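Local coordinates for rifamycin polyketide synthase (Amycolatopsis mediterranei, PDB 4LN9), which probably dehydrates the acyl-carrier-bound polyketide intermediate in the terminal module of the synthase that assembles the rifamycin precursor, at residues P159-F167 with E295-T306. Sequence-based numbering, arbitrary orientation.
Sequences PRGTAAFDF and EAVDESGGLVVT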
loop_
_atom_site.group_PDB
_atom_site.type_symbol
_atom_site.label_atom_id
_atom_site.label_comp_id
_atom_site.label_asym_id
_atom_site.label_seq_id
_atom_site.Cartn_x
_atom_site.Cartn_y
_atom_site.Cartn_z
ATOM N N PRO A 159 6.099 -24.244 -18.186
ATOM C CA PRO A 159 4.869 -24.799 -17.620
ATOM C C PRO A 159 4.929 -26.322 -17.488
ATOM O O PRO A 159 5.715 -26.969 -18.179
ATOM C CB PRO A 159 3.816 -24.411 -18.656
ATOM C CG PRO A 159 4.571 -24.392 -19.944
ATOM C CD PRO A 159 5.930 -23.844 -19.594
ATOM N N ARG A 160 4.096 -26.882 -16.613
ATOM C CA ARG A 160 3.738 -28.301 -16.691
ATOM C C ARG A 160 2.699 -28.476 -17.787
ATOM O O ARG A 160 2.013 -27.520 -18.139
ATOM C CB ARG A 160 3.147 -28.762 -15.359
ATOM C CG ARG A 160 4.064 -28.539 -14.170
ATOM C CD ARG A 160 5.063 -29.674 -14.048
ATOM N NE ARG A 160 4.748 -30.547 -12.924
ATOM C CZ ARG A 160 5.398 -30.530 -11.765
ATOM N NH1 ARG A 160 6.425 -29.708 -11.591
ATOM N NH2 ARG A 160 5.037 -31.350 -10.787
ATOM N N GLY A 161 2.487 -29.703 -18.241
ATOM C CA GLY A 161 1.432 -29.938 -19.218
ATOM C C GLY A 161 0.257 -30.657 -18.596
ATOM O O GLY A 161 -0.757 -30.049 -18.249
ATOM N N THR A 162 0.461 -31.940 -18.337
ATOM C CA THR A 162 -0.584 -32.792 -17.816
ATOM C C THR A 162 -0.077 -33.453 -16.538
ATOM O O THR A 162 1.123 -33.434 -16.256
ATOM C CB THR A 162 -0.962 -33.867 -18.851
ATOM O OG1 THR A 162 0.229 -34.503 -19.336
ATOM C CG2 THR A 162 -1.693 -33.229 -20.032
ATOM N N ALA A 163 -1.003 -33.917 -15.704
ATOM C CA ALA A 163 -0.653 -34.636 -14.483
ATOM C C ALA A 163 0.286 -35.802 -14.787
ATOM O O ALA A 163 0.190 -36.420 -15.847
ATOM C CB ALA A 163 -1.914 -35.137 -13.794
ATOM N N ALA A 164 1.186 -36.111 -13.860
ATOM C CA ALA A 164 2.095 -37.231 -14.066
ATOM C C ALA A 164 1.407 -38.558 -13.758
ATOM O O ALA A 164 1.486 -39.508 -14.539
ATOM C CB ALA A 164 3.350 -37.066 -13.220
ATOM N N PHE A 165 0.655 -38.580 -12.663
ATOM C CA PHE A 165 -0.052 -39.778 -12.227
ATOM C C PHE A 165 -1.274 -40.044 -13.105
ATOM O O PHE A 165 -1.878 -39.114 -13.638
ATOM C CB PHE A 165 -0.476 -39.626 -10.763
ATOM C CG PHE A 165 -1.171 -40.832 -10.201
ATOM C CD1 PHE A 165 -0.444 -41.932 -9.772
ATOM C CD2 PHE A 165 -2.556 -40.892 -10.154
ATOM C CE1 PHE A 165 -1.081 -43.056 -9.281
ATOM C CE2 PHE A 165 -3.200 -42.013 -9.661
ATOM C CZ PHE A 165 -2.462 -43.096 -9.222
ATOM N N ASP A 166 -1.603 -41.317 -13.292
ATOM C CA ASP A 166 -2.747 -41.706 -14.110
ATOM C C ASP A 166 -4.059 -41.587 -13.336
ATOM O O ASP A 166 -4.552 -42.569 -12.780
ATOM C CB ASP A 166 -2.570 -43.138 -14.617
ATOM C CG ASP A 166 -3.605 -43.521 -15.652
ATOM O OD1 ASP A 166 -4.403 -42.645 -16.051
ATOM O OD2 ASP A 166 -3.606 -44.692 -16.085
ATOM N N PHE A 167 -4.646 -40.396 -13.348
ATOM C CA PHE A 167 -5.868 -40.141 -12.593
ATOM C C PHE A 167 -7.095 -40.686 -13.325
ATOM O O PHE A 167 -8.186 -40.760 -12.758
ATOM C CB PHE A 167 -6.029 -38.641 -12.315
ATOM C CG PHE A 167 -5.173 -38.136 -11.184
ATOM C CD1 PHE A 167 -5.575 -38.297 -9.867
ATOM C CD2 PHE A 167 -3.975 -37.484 -11.438
ATOM C CE1 PHE A 167 -4.797 -37.825 -8.826
ATOM C CE2 PHE A 167 -3.201 -36.995 -10.400
ATOM C CZ PHE A 167 -3.602 -37.183 -9.092
ATOM N N GLU A 295 -0.351 -34.035 -5.873
ATOM C CA GLU A 295 -0.815 -33.706 -7.219
ATOM C C GLU A 295 -2.332 -33.839 -7.228
ATOM O O GLU A 295 -2.880 -34.775 -6.645
ATOM C CB GLU A 295 -0.199 -34.670 -8.246
ATOM C CG GLU A 295 -0.471 -34.317 -9.705
ATOM C CD GLU A 295 0.381 -35.118 -10.684
ATOM O OE1 GLU A 295 0.377 -36.365 -10.599
ATOM O OE2 GLU A 295 1.016 -34.503 -11.569
ATOM N N ALA A 296 -3.015 -32.840 -7.777
ATOM C CA ALA A 296 -4.470 -32.851 -7.805
ATOM C C ALA A 296 -4.989 -32.410 -9.169
ATOM O O ALA A 296 -4.402 -31.540 -9.814
ATOM C CB ALA A 296 -5.031 -31.963 -6.704
ATOM N N VAL A 297 -5.991 -33.130 -9.670
ATOM C CA VAL A 297 -6.636 -32.791 -10.936
ATOM C C VAL A 297 -8.120 -32.498 -10.720
ATOM O O VAL A 297 -8.688 -32.872 -9.694
ATOM C CB VAL A 297 -6.493 -33.923 -11.979
ATOM C CG1 VAL A 297 -5.029 -34.167 -12.314
ATOM C CG2 VAL A 297 -7.158 -35.202 -11.487
ATOM N N ASP A 298 -8.729 -31.772 -11.656
ATOM C CA ASP A 298 -10.182 -31.611 -11.634
ATOM C C ASP A 298 -10.854 -32.793 -12.322
ATOM O O ASP A 298 -10.181 -33.726 -12.759
ATOM C CB ASP A 298 -10.607 -30.282 -12.272
ATOM C CG ASP A 298 -10.171 -30.157 -13.722
ATOM O OD1 ASP A 298 -10.111 -31.190 -14.423
ATOM O OD2 ASP A 298 -9.984 -29.011 -14.183
ATOM N N GLU A 299 -12.180 -32.788 -12.364
ATOM C CA GLU A 299 -12.912 -33.963 -12.820
ATOM C C GLU A 299 -12.747 -34.204 -14.319
ATOM O O GLU A 299 -12.867 -35.337 -14.789
ATOM C CB GLU A 299 -14.388 -33.858 -12.440
ATOM C CG GLU A 299 -14.681 -34.392 -11.047
ATOM C CD GLU A 299 -14.234 -35.832 -10.876
ATOM O OE1 GLU A 299 -14.630 -36.676 -11.709
ATOM O OE2 GLU A 299 -13.395 -36.099 -9.988
ATOM N N SER A 300 -12.317 -33.169 -15.031
ATOM C CA SER A 300 -11.993 -33.303 -16.444
ATOM C C SER A 300 -10.571 -33.821 -16.636
ATOM O O SER A 300 -10.182 -34.188 -17.745
ATOM C CB SER A 300 -12.179 -31.967 -17.169
ATOM O OG SER A 300 -11.041 -31.137 -17.013
ATOM N N GLY A 301 -9.843 -33.974 -15.536
ATOM C CA GLY A 301 -8.526 -34.600 -15.583
ATOM C C GLY A 301 -7.395 -33.606 -15.783
ATOM O O GLY A 301 -6.229 -33.991 -15.843
ATOM N N GLY A 302 -7.730 -32.321 -15.853
ATOM C CA GLY A 302 -6.711 -31.278 -15.972
ATOM C C GLY A 302 -6.016 -31.007 -14.651
ATOM O O GLY A 302 -6.659 -30.984 -13.603
ATOM N N LEU A 303 -4.723 -30.703 -14.701
ATOM C CA LEU A 303 -3.981 -30.351 -13.487
ATOM C C LEU A 303 -4.582 -29.133 -12.784
ATOM O O LEU A 303 -4.806 -28.098 -13.414
ATOM C CB LEU A 303 -2.521 -30.060 -13.826
ATOM C CG LEU A 303 -1.469 -31.137 -13.560
ATOM C CD1 LEU A 303 -0.087 -30.563 -13.863
ATOM C CD2 LEU A 303 -1.540 -31.641 -12.125
ATOM N N VAL A 304 -4.601 -29.181 -11.452
ATOM C CA VAL A 304 -5.015 -28.033 -10.648
ATOM C C VAL A 304 -3.916 -27.521 -9.712
ATOM O O VAL A 304 -3.617 -26.327 -9.699
ATOM C CB VAL A 304 -6.300 -28.325 -9.845
ATOM C CG1 VAL A 304 -6.673 -27.129 -8.981
ATOM C CG2 VAL A 304 -7.442 -28.686 -10.786
ATOM N N VAL A 305 -3.305 -28.417 -8.943
ATOM C CA VAL A 305 -2.201 -28.031 -8.064
ATOM C C VAL A 305 -1.143 -29.126 -7.944
ATOM O O VAL A 305 -1.462 -30.314 -7.986
ATOM C CB VAL A 305 -2.699 -27.598 -6.667
ATOM C CG1 VAL A 305 -3.685 -28.612 -6.107
ATOM C CG2 VAL A 305 -1.528 -27.393 -5.715
ATOM N N THR A 306 0.125 -28.727 -7.961
ATOM C CA THR A 306 1.201 -29.638 -7.594
ATOM C C THR A 306 2.025 -29.063 -6.456
ATOM O O THR A 306 2.221 -27.852 -6.368
ATOM C CB THR A 306 2.127 -29.953 -8.784
ATOM O OG1 THR A 306 2.621 -28.731 -9.345
ATOM C CG2 THR A 306 1.379 -30.732 -9.856
HETATM O O HOH W 1 3.084 -33.165 -11.997
HETATM O O HOH W 2 -3.529 -30.414 -17.322
HETATM O O HOH W 3 -3.620 -33.626 -16.658
#
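The carboxylate of Glu295 takes two successive backbone N-H groups of the crossing loop, one on each oxygen: Ala164 N reaches OE2 at 2.8 Å and Phe165 N reaches OE1 at 3.0 Å. Both bonds are nearly straight and arrive on the syn side, somewhat out of the carboxylate plane, so the pair also limits how that group can rotate. Glutamate has the length for this: with CG anti to the backbone N (chi1 -173°) and the chain extended beyond it, the acid stands well clear of its strand. OE2 has a further partner in a water that donates to it and accepts from Arg160 NH2, linking two opposite charges. The bent Arg160 chain places one guanidinium face, toward its rim, over Thr306 OG1, a hydroxyl whose hydrogen bond goes to His273.

Beside the acid, the small Ala163 lets the loop come close to the hairpin. Its CB meets Val297 CG1 at 3.6 Å and Leu303 CD2 at 3.9 Å, while Leu303 CG lies 3.5 Å from Ala163 N. Val297 uses its other methyl, CG2, in a CH-pi contact over one face of the Phe167 ring, 3.9 Å from the centroid; Phe165 CD2 lies over the opposite face. Two more waters join backbones, Gly161 O to Leu303 N and Ala163 N to Gly301 O.

Gly301 ends a type I turn begun at Asp298; at its positive phi (91°) a side chain would jam against the preceding carbonyl O, so glycine suits it. A classic beta bulge sets Val304 and Val305 against Ala296. In the double hotdog fold, strand 279-285 lies next to 291-297 and 263-272 next to 303-313; the irregular connection from strand 146-154 to strand 176-178 runs over the face carrying Glu295, Val297, Leu303 and Thr306.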